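Local coordinates for protein RTX toxin RtxA (Vibrio vulnificus MO6-24/O, PDB 6IMP) that probably acts as a hydrolase, forming an alpha/beta hydrolase-fold effector domain of a secreted RTX toxin, at residues F104-G109 and R136-S141; S117-H122 and R293-Y298; I172-Y177 and P182-L187. All coordinates share one frame; numbering follows the deposited sequence.

Following the chain from its N terminus, residues 104-109 carry the end of strand 101-105 into the loop after it, and residues 117-122 lie on the helix that follows. Contact 1 closes first, when the loop at 136-141 returns to 104-109. Residues 172-177 and 182-187 then close contact 3, a short strand-turn-helix loop. Contact 2 closes last, when 293-298 near the C-terminal end meets 117-122. Contacts 1 and 2 therefore cross, contact 3 is nested inside contact 2, and contacts 1 and 3 are in series. Strands 101-105 and 172-177 are sheet neighbours, with Leu105 N 2.8 Å from His175 O. Contact 2 meets the sheet through Ile119 and Met295, which both pack on His175.

Contact 1: F104-G109 and R136-S141; sequences FLHGSG and RGYGES
His106 and Tyr138 form a T-shaped aromatic pair, the edge of the imidazole directed at the face of the phenol ring. Their centroids are 4.6 Å apart and their planes stand at 66°. The touching atom is His106 CE1, 3.3 Å from Tyr138 CG and displaced from the ring centre toward that rim. A chi1 of 78° sets the His106 ring between its own backbone N and carbonyl carbon, turned to the tyrosine, while NE2 is hydrogen-bonded to Leu135 N.

Van der Waals contacts continue along the phenol. Gly107 O lies 4.0 Å from Tyr138 CE1, and Ser108 CA is 3.7 Å from Tyr138 OH. Across the segments the two hydroxyls are not bonded to each other: Tyr138 OH pairs with Tyr41 O and Ser108 OG with Leu40 O, so the neighbouring Leu40-Tyr41 backbone satisfies both.

Backbone bonding shapes the second segment, where Ser141 N reaches Tyr138 O at 3.1 Å in a type II' turn with Gly139 at positive phi. The His106-Gly107 pair directly after strand 101-105 is consistent with the His-Gly sequence that borders the oxyanion hole in many alpha/beta hydrolases.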
# COMPACT_ATOMS: atom_id res chain seq x y z
N PHE A 104 -3.45 4.02 -4.31
CA PHE A 104 -2.30 3.13 -4.24
C PHE A 104 -1.64 3.18 -2.87
O PHE A 104 -1.19 4.25 -2.42
CB PHE A 104 -1.24 3.48 -5.31
CG PHE A 104 -0.08 2.51 -5.34
CD1 PHE A 104 -0.30 1.15 -5.56
CD2 PHE A 104 1.21 2.94 -5.09
CE1 PHE A 104 0.74 0.25 -5.56
CE2 PHE A 104 2.27 2.04 -5.10
CZ PHE A 104 2.03 0.69 -5.33
N LEU A 105 -1.53 2.03 -2.23
CA LEU A 105 -0.73 1.95 -1.00
C LEU A 105 0.55 1.18 -1.25
O LEU A 105 0.52 -0.03 -1.39
CB LEU A 105 -1.51 1.32 0.15
CG LEU A 105 -2.61 2.22 0.74
CD1 LEU A 105 -3.61 1.38 1.53
CD2 LEU A 105 -2.06 3.34 1.62
N HIS A 106 1.67 1.90 -1.32
CA HIS A 106 2.96 1.24 -1.47
C HIS A 106 3.24 0.32 -0.30
O HIS A 106 2.55 0.35 0.71
CB HIS A 106 4.07 2.26 -1.58
CG HIS A 106 4.47 2.87 -0.28
ND1 HIS A 106 5.39 2.28 0.55
CD2 HIS A 106 4.15 4.05 0.29
CE1 HIS A 106 5.61 3.07 1.59
NE2 HIS A 106 4.87 4.15 1.46
N GLY A 107 4.26 -0.51 -0.46
CA GLY A 107 4.71 -1.41 0.59
C GLY A 107 6.12 -1.08 1.03
O GLY A 107 6.54 0.08 0.99
N SER A 108 6.86 -2.12 1.41
CA SER A 108 8.10 -1.98 2.16
C SER A 108 9.32 -1.82 1.27
O SER A 108 9.36 -2.35 0.17
CB SER A 108 8.31 -3.23 3.02
OG SER A 108 9.39 -3.05 3.91
N GLY A 109 10.33 -1.12 1.78
CA GLY A 109 11.68 -1.23 1.24
C GLY A 109 12.13 -0.15 0.26
O GLY A 109 13.30 -0.14 -0.13
N ARG A 136 4.29 7.59 6.34
CA ARG A 136 5.33 8.19 7.18
C ARG A 136 6.66 7.42 7.09
O ARG A 136 6.67 6.19 7.19
CB ARG A 136 4.90 8.26 8.63
CG ARG A 136 4.83 6.92 9.32
CD ARG A 136 4.26 7.07 10.70
NE ARG A 136 2.86 7.45 10.67
CZ ARG A 136 2.16 7.79 11.75
NH1 ARG A 136 0.89 8.12 11.63
NH2 ARG A 136 2.73 7.76 12.95
N GLY A 137 7.75 8.15 6.91
CA GLY A 137 9.10 7.57 6.94
C GLY A 137 9.58 7.10 5.59
O GLY A 137 10.72 6.64 5.45
N TYR A 138 8.72 7.25 4.58
CA TYR A 138 8.97 6.77 3.24
C TYR A 138 8.97 7.95 2.30
O TYR A 138 8.17 8.88 2.47
CB TYR A 138 7.89 5.79 2.83
CG TYR A 138 8.10 4.40 3.37
CD1 TYR A 138 8.97 3.53 2.74
CD2 TYR A 138 7.42 3.96 4.50
CE1 TYR A 138 9.15 2.24 3.20
CE2 TYR A 138 7.60 2.66 4.97
CZ TYR A 138 8.47 1.81 4.32
OH TYR A 138 8.67 0.52 4.79
N GLY A 139 9.84 7.89 1.30
CA GLY A 139 10.07 8.99 0.36
C GLY A 139 10.37 10.30 1.07
O GLY A 139 11.39 10.43 1.75
N GLU A 140 9.48 11.28 0.91
CA GLU A 140 9.66 12.62 1.48
C GLU A 140 8.66 12.90 2.61
O GLU A 140 8.53 14.03 3.07
CB GLU A 140 9.55 13.69 0.37
CG GLU A 140 10.88 14.15 -0.22
CD GLU A 140 10.73 15.40 -1.10
OE1 GLU A 140 9.74 15.49 -1.85
OE2 GLU A 140 11.62 16.28 -1.04
N SER A 141 7.96 11.87 3.08
CA SER A 141 6.96 12.04 4.14
C SER A 141 7.66 12.07 5.48
O SER A 141 8.67 11.40 5.67
CB SER A 141 5.93 10.91 4.09
OG SER A 141 5.18 10.97 2.88

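Contact 2: S117-H122 and R293-Y298; sequences SEIRNH and RLMGQY
Met295 lies against both His122 and Ile119, joining two helices that flank the same face of the central sheet of an alpha/beta hydrolase fold. The short segments run nearly parallel, their axes 9.1 Å apart at closest and crossing at -19°. Such a shallow angle brings one side of 117-122 alongside 293-298, and the closest CA pair, His122 and Met295, is 6.5 Å apart.

The imidazole of His122 turns one face to the other helix. Met295 CB sits over that face, 3.7 Å from the ring centroid and 21° off the normal, a CH-pi contact shifted toward CD2. Farther along the same ring, CE1 comes 3.3 Å from Gly296 N. Because this nitrogen lies over the face, and its angle to ND1 is poor, the approach is packing and not a hydrogen bond. His122 CG is anti to the carbonyl carbon (chi1 -64°), which lays the ring in the space between the helices. Its polar NE2 is held by Asn292 OD1, one turn before Gly296.

Toward the sheet the contact is apolar. Bends at chi2 and chi3 fold the Met295 side chain. Its CG makes an aliphatic contact with the methyl branch of Ile119 at CG2, 3.9 Å away, and its SD lies 3.7 Å from His175 CE1 on strand 172-177.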
# COMPACT_ATOMS: atom_id res chain seq x y z
N SER A 117 5.95 3.62 -10.08
CA SER A 117 6.42 4.04 -11.41
C SER A 117 6.10 3.01 -12.47
O SER A 117 5.55 3.33 -13.52
CB SER A 117 7.92 4.32 -11.38
OG SER A 117 8.66 3.12 -11.28
N GLU A 118 6.39 1.75 -12.18
CA GLU A 118 5.97 0.65 -13.03
C GLU A 118 4.44 0.42 -13.05
O GLU A 118 3.95 -0.30 -13.90
CB GLU A 118 6.69 -0.64 -12.62
CG GLU A 118 8.19 -0.67 -12.88
CD GLU A 118 8.88 -1.91 -12.29
OE1 GLU A 118 8.49 -3.05 -12.66
OE2 GLU A 118 9.80 -1.74 -11.46
N ILE A 119 3.70 1.01 -12.10
CA ILE A 119 2.26 0.72 -11.94
C ILE A 119 1.32 1.82 -12.46
O ILE A 119 0.21 1.53 -12.94
CB ILE A 119 1.90 0.40 -10.45
CG1 ILE A 119 2.71 -0.81 -9.96
CG2 ILE A 119 0.40 0.09 -10.29
CD1 ILE A 119 2.65 -1.08 -8.47
N ARG A 120 1.71 3.09 -12.34
CA ARG A 120 0.76 4.18 -12.57
C ARG A 120 0.30 4.24 -14.04
O ARG A 120 -0.90 4.37 -14.33
CB ARG A 120 1.32 5.53 -12.11
CG ARG A 120 2.54 6.05 -12.86
CD ARG A 120 3.13 7.26 -12.16
NE ARG A 120 4.60 7.24 -12.22
CZ ARG A 120 5.35 8.03 -13.00
NH1 ARG A 120 4.79 8.97 -13.76
NH2 ARG A 120 6.68 7.88 -12.98
N ASN A 121 1.26 4.06 -14.95
CA ASN A 121 1.00 4.13 -16.38
C ASN A 121 -0.18 3.26 -16.77
O ASN A 121 -1.11 3.71 -17.44
CB ASN A 121 2.24 3.71 -17.16
CG ASN A 121 2.27 4.28 -18.56
OD1 ASN A 121 1.81 5.40 -18.79
ND2 ASN A 121 2.83 3.53 -19.50
N HIS A 122 -0.18 2.01 -16.29
CA HIS A 122 -1.16 1.00 -16.69
C HIS A 122 -2.60 1.43 -16.37
O HIS A 122 -3.52 1.10 -17.10
CB HIS A 122 -0.85 -0.35 -16.05
CG HIS A 122 0.45 -0.96 -16.48
ND1 HIS A 122 0.57 -1.77 -17.59
CD2 HIS A 122 1.68 -0.95 -15.90
CE1 HIS A 122 1.82 -2.19 -17.69
NE2 HIS A 122 2.51 -1.71 -16.68
N ARG A 293 5.34 -5.97 -15.61
CA ARG A 293 4.95 -7.25 -16.24
C ARG A 293 3.58 -7.74 -15.72
O ARG A 293 2.71 -8.14 -16.52
CB ARG A 293 6.04 -8.33 -16.03
CG ARG A 293 7.26 -8.27 -16.97
CD ARG A 293 7.17 -9.24 -18.16
NE ARG A 293 7.34 -10.66 -17.79
CZ ARG A 293 7.21 -11.70 -18.62
NH1 ARG A 293 6.11 -12.46 -18.57
NH2 ARG A 293 8.16 -11.98 -19.52
N LEU A 294 3.36 -7.67 -14.41
CA LEU A 294 2.10 -8.10 -13.80
C LEU A 294 0.93 -7.19 -14.17
O LEU A 294 -0.15 -7.66 -14.55
CB LEU A 294 2.24 -8.19 -12.28
CG LEU A 294 0.96 -8.48 -11.47
CD1 LEU A 294 1.23 -9.47 -10.35
CD2 LEU A 294 0.38 -7.20 -10.90
N MET A 295 1.14 -5.88 -14.04
CA MET A 295 0.07 -4.92 -14.32
C MET A 295 -0.37 -5.00 -15.79
O MET A 295 -1.57 -5.00 -16.09
CB MET A 295 0.48 -3.50 -13.94
CG MET A 295 0.44 -3.21 -12.43
SD MET A 295 -1.12 -3.65 -11.61
CE MET A 295 -2.26 -2.48 -12.34
N GLY A 296 0.61 -5.14 -16.70
CA GLY A 296 0.31 -5.36 -18.12
C GLY A 296 -0.77 -6.42 -18.34
O GLY A 296 -1.82 -6.15 -18.95
N GLN A 297 -0.52 -7.61 -17.79
CA GLN A 297 -1.41 -8.75 -18.00
C GLN A 297 -2.75 -8.54 -17.32
O GLN A 297 -3.79 -8.83 -17.89
CB GLN A 297 -0.77 -10.03 -17.48
CG GLN A 297 -1.53 -11.27 -17.91
CD GLN A 297 -1.10 -12.51 -17.15
OE1 GLN A 297 0.09 -12.84 -17.11
NE2 GLN A 297 -2.06 -13.20 -16.58
N TYR A 298 -2.72 -8.04 -16.08
CA TYR A 298 -3.92 -8.03 -15.25
C TYR A 298 -4.67 -6.68 -15.22
O TYR A 298 -5.84 -6.64 -14.84
CB TYR A 298 -3.57 -8.50 -13.83
CG TYR A 298 -3.23 -9.97 -13.75
CD1 TYR A 298 -4.23 -10.93 -13.59
CD2 TYR A 298 -1.91 -10.40 -13.82
CE1 TYR A 298 -3.92 -12.28 -13.50
CE2 TYR A 298 -1.59 -11.75 -13.72
CZ TYR A 298 -2.59 -12.69 -13.57
OH TYR A 298 -2.25 -14.02 -13.49

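Contact 3: I172-Y177 and P182-L187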
# COMPACT_ATOMS: atom_id res chain seq x y z
N ILE A 172 -13.74 4.66 -6.14
CA ILE A 172 -12.38 4.39 -5.66
C ILE A 172 -12.12 2.90 -5.54
O ILE A 172 -13.02 2.14 -5.18
CB ILE A 172 -12.11 5.05 -4.28
CG1 ILE A 172 -12.31 6.56 -4.37
CG2 ILE A 172 -10.68 4.74 -3.81
CD1 ILE A 172 -12.38 7.25 -3.02
N ILE A 173 -10.89 2.50 -5.83
CA ILE A 173 -10.37 1.21 -5.36
C ILE A 173 -9.05 1.36 -4.61
O ILE A 173 -8.33 2.37 -4.75
CB ILE A 173 -10.20 0.17 -6.50
CG1 ILE A 173 -9.41 0.78 -7.66
CG2 ILE A 173 -11.56 -0.33 -6.94
CD1 ILE A 173 -8.90 -0.23 -8.67
N ILE A 174 -8.75 0.34 -3.81
CA ILE A 174 -7.57 0.36 -2.98
C ILE A 174 -6.63 -0.69 -3.53
O ILE A 174 -6.92 -1.88 -3.48
CB ILE A 174 -7.90 0.13 -1.48
CG1 ILE A 174 -8.95 1.15 -1.02
CG2 ILE A 174 -6.65 0.31 -0.64
CD1 ILE A 174 -9.57 0.88 0.34
N HIS A 175 -5.57 -0.21 -4.15
CA HIS A 175 -4.51 -1.06 -4.65
C HIS A 175 -3.48 -1.16 -3.54
O HIS A 175 -2.70 -0.24 -3.31
CB HIS A 175 -3.87 -0.45 -5.90
CG HIS A 175 -2.89 -1.35 -6.59
ND1 HIS A 175 -2.59 -1.23 -7.93
CD2 HIS A 175 -2.16 -2.39 -6.14
CE1 HIS A 175 -1.71 -2.15 -8.27
NE2 HIS A 175 -1.43 -2.87 -7.20
N GLY A 176 -3.52 -2.28 -2.83
CA GLY A 176 -2.58 -2.54 -1.74
C GLY A 176 -1.51 -3.51 -2.18
O GLY A 176 -1.75 -4.72 -2.24
N TYR A 177 -0.33 -2.99 -2.52
CA TYR A 177 0.80 -3.83 -2.92
C TYR A 177 1.41 -4.27 -1.59
O TYR A 177 1.47 -3.49 -0.64
CB TYR A 177 1.68 -3.09 -3.94
CG TYR A 177 3.05 -3.72 -4.23
CD1 TYR A 177 3.16 -4.99 -4.79
CD2 TYR A 177 4.21 -3.00 -4.04
CE1 TYR A 177 4.39 -5.56 -5.05
CE2 TYR A 177 5.45 -3.55 -4.31
CZ TYR A 177 5.53 -4.83 -4.81
OH TYR A 177 6.76 -5.37 -5.09
N PRO A 182 -2.07 -5.69 3.66
CA PRO A 182 -2.76 -5.62 4.96
C PRO A 182 -3.17 -4.20 5.37
O PRO A 182 -4.19 -4.02 6.02
CB PRO A 182 -1.71 -6.17 5.94
CG PRO A 182 -0.40 -5.95 5.25
CD PRO A 182 -0.68 -6.15 3.81
N ILE A 183 -2.37 -3.20 4.99
CA ILE A 183 -2.74 -1.82 5.28
C ILE A 183 -4.03 -1.46 4.56
O ILE A 183 -4.96 -0.91 5.14
CB ILE A 183 -1.65 -0.82 4.87
CG1 ILE A 183 -0.38 -1.06 5.70
CG2 ILE A 183 -2.15 0.60 5.10
CD1 ILE A 183 0.86 -0.42 5.11
N ALA A 184 -4.04 -1.76 3.26
CA ALA A 184 -5.21 -1.54 2.42
C ALA A 184 -6.44 -2.24 3.01
O ALA A 184 -7.55 -1.71 2.97
CB ALA A 184 -4.93 -2.04 1.02
N ALA A 185 -6.23 -3.42 3.58
CA ALA A 185 -7.32 -4.14 4.22
C ALA A 185 -7.90 -3.34 5.37
O ALA A 185 -9.11 -3.19 5.44
CB ALA A 185 -6.86 -5.52 4.70
N ASP A 186 -7.06 -2.78 6.23
CA ASP A 186 -7.56 -1.95 7.35
C ASP A 186 -8.32 -0.71 6.85
O ASP A 186 -9.38 -0.37 7.39
CB ASP A 186 -6.44 -1.55 8.32
CG ASP A 186 -6.98 -1.20 9.73
OD1 ASP A 186 -8.11 -0.67 9.85
OD2 ASP A 186 -6.26 -1.47 10.71
N LEU A 187 -7.80 -0.05 5.83
CA LEU A 187 -8.51 1.08 5.24
C LEU A 187 -9.88 0.62 4.77
O LEU A 187 -10.91 1.18 5.14
CB LEU A 187 -7.74 1.71 4.09
CG LEU A 187 -8.33 3.03 3.56
CD1 LEU A 187 -8.32 4.10 4.63
CD2 LEU A 187 -7.55 3.51 2.35
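Ala184 places its methyl group against Ile174 and Gly176, and this is the close part of the contact. Ala184 CB lies 3.4 Å from Ile174 CG2 and 3.7 Å from Gly176 CA. Gly176 has no side chain, so the helix comes down directly on the strand backbone: the CA atoms of Gly176 and Ala184 are only 5.0 Å apart, and the segment axes approach to 7.3 Å. The two directions differ by 152°, as expected when the chain reverses through a sharp turn from strand to helix.

Ile174 serves both parts of the contact with separate branches. With chi1 at -54°, CG2 is anti to the backbone N and meets Ala184, while CG1 carries CD1 toward the next helical turn. There the packing is looser. The two side chains cross at a slant, the CD1 methyl of Ile174 meeting Leu187 CD2 at 3.9 Å with CG just behind it. This end is no solvent edge, since all four touching residues are buried; Leu187 also touches Phe158 of helix 147-164 and Leu103 of strand 101-105.

Gly176 is also the first glycine of a GxSxG sequence with Ser178 and Gly180, consistent with the nucleophile elbow of alpha/beta hydrolases, in which a strand and helix are joined by such a turn. Helix 180-192 leads on to strand 200-204, making a beta-alpha-beta unit. Ala184 reaches Leu105 of strand 101-105 and Leu201 of strand 200-204, the strands on either side of 172-177, and helix 147-164 packs beside helix 180-192, Ala154 touching Ile183 and Phe158 touching Leu187.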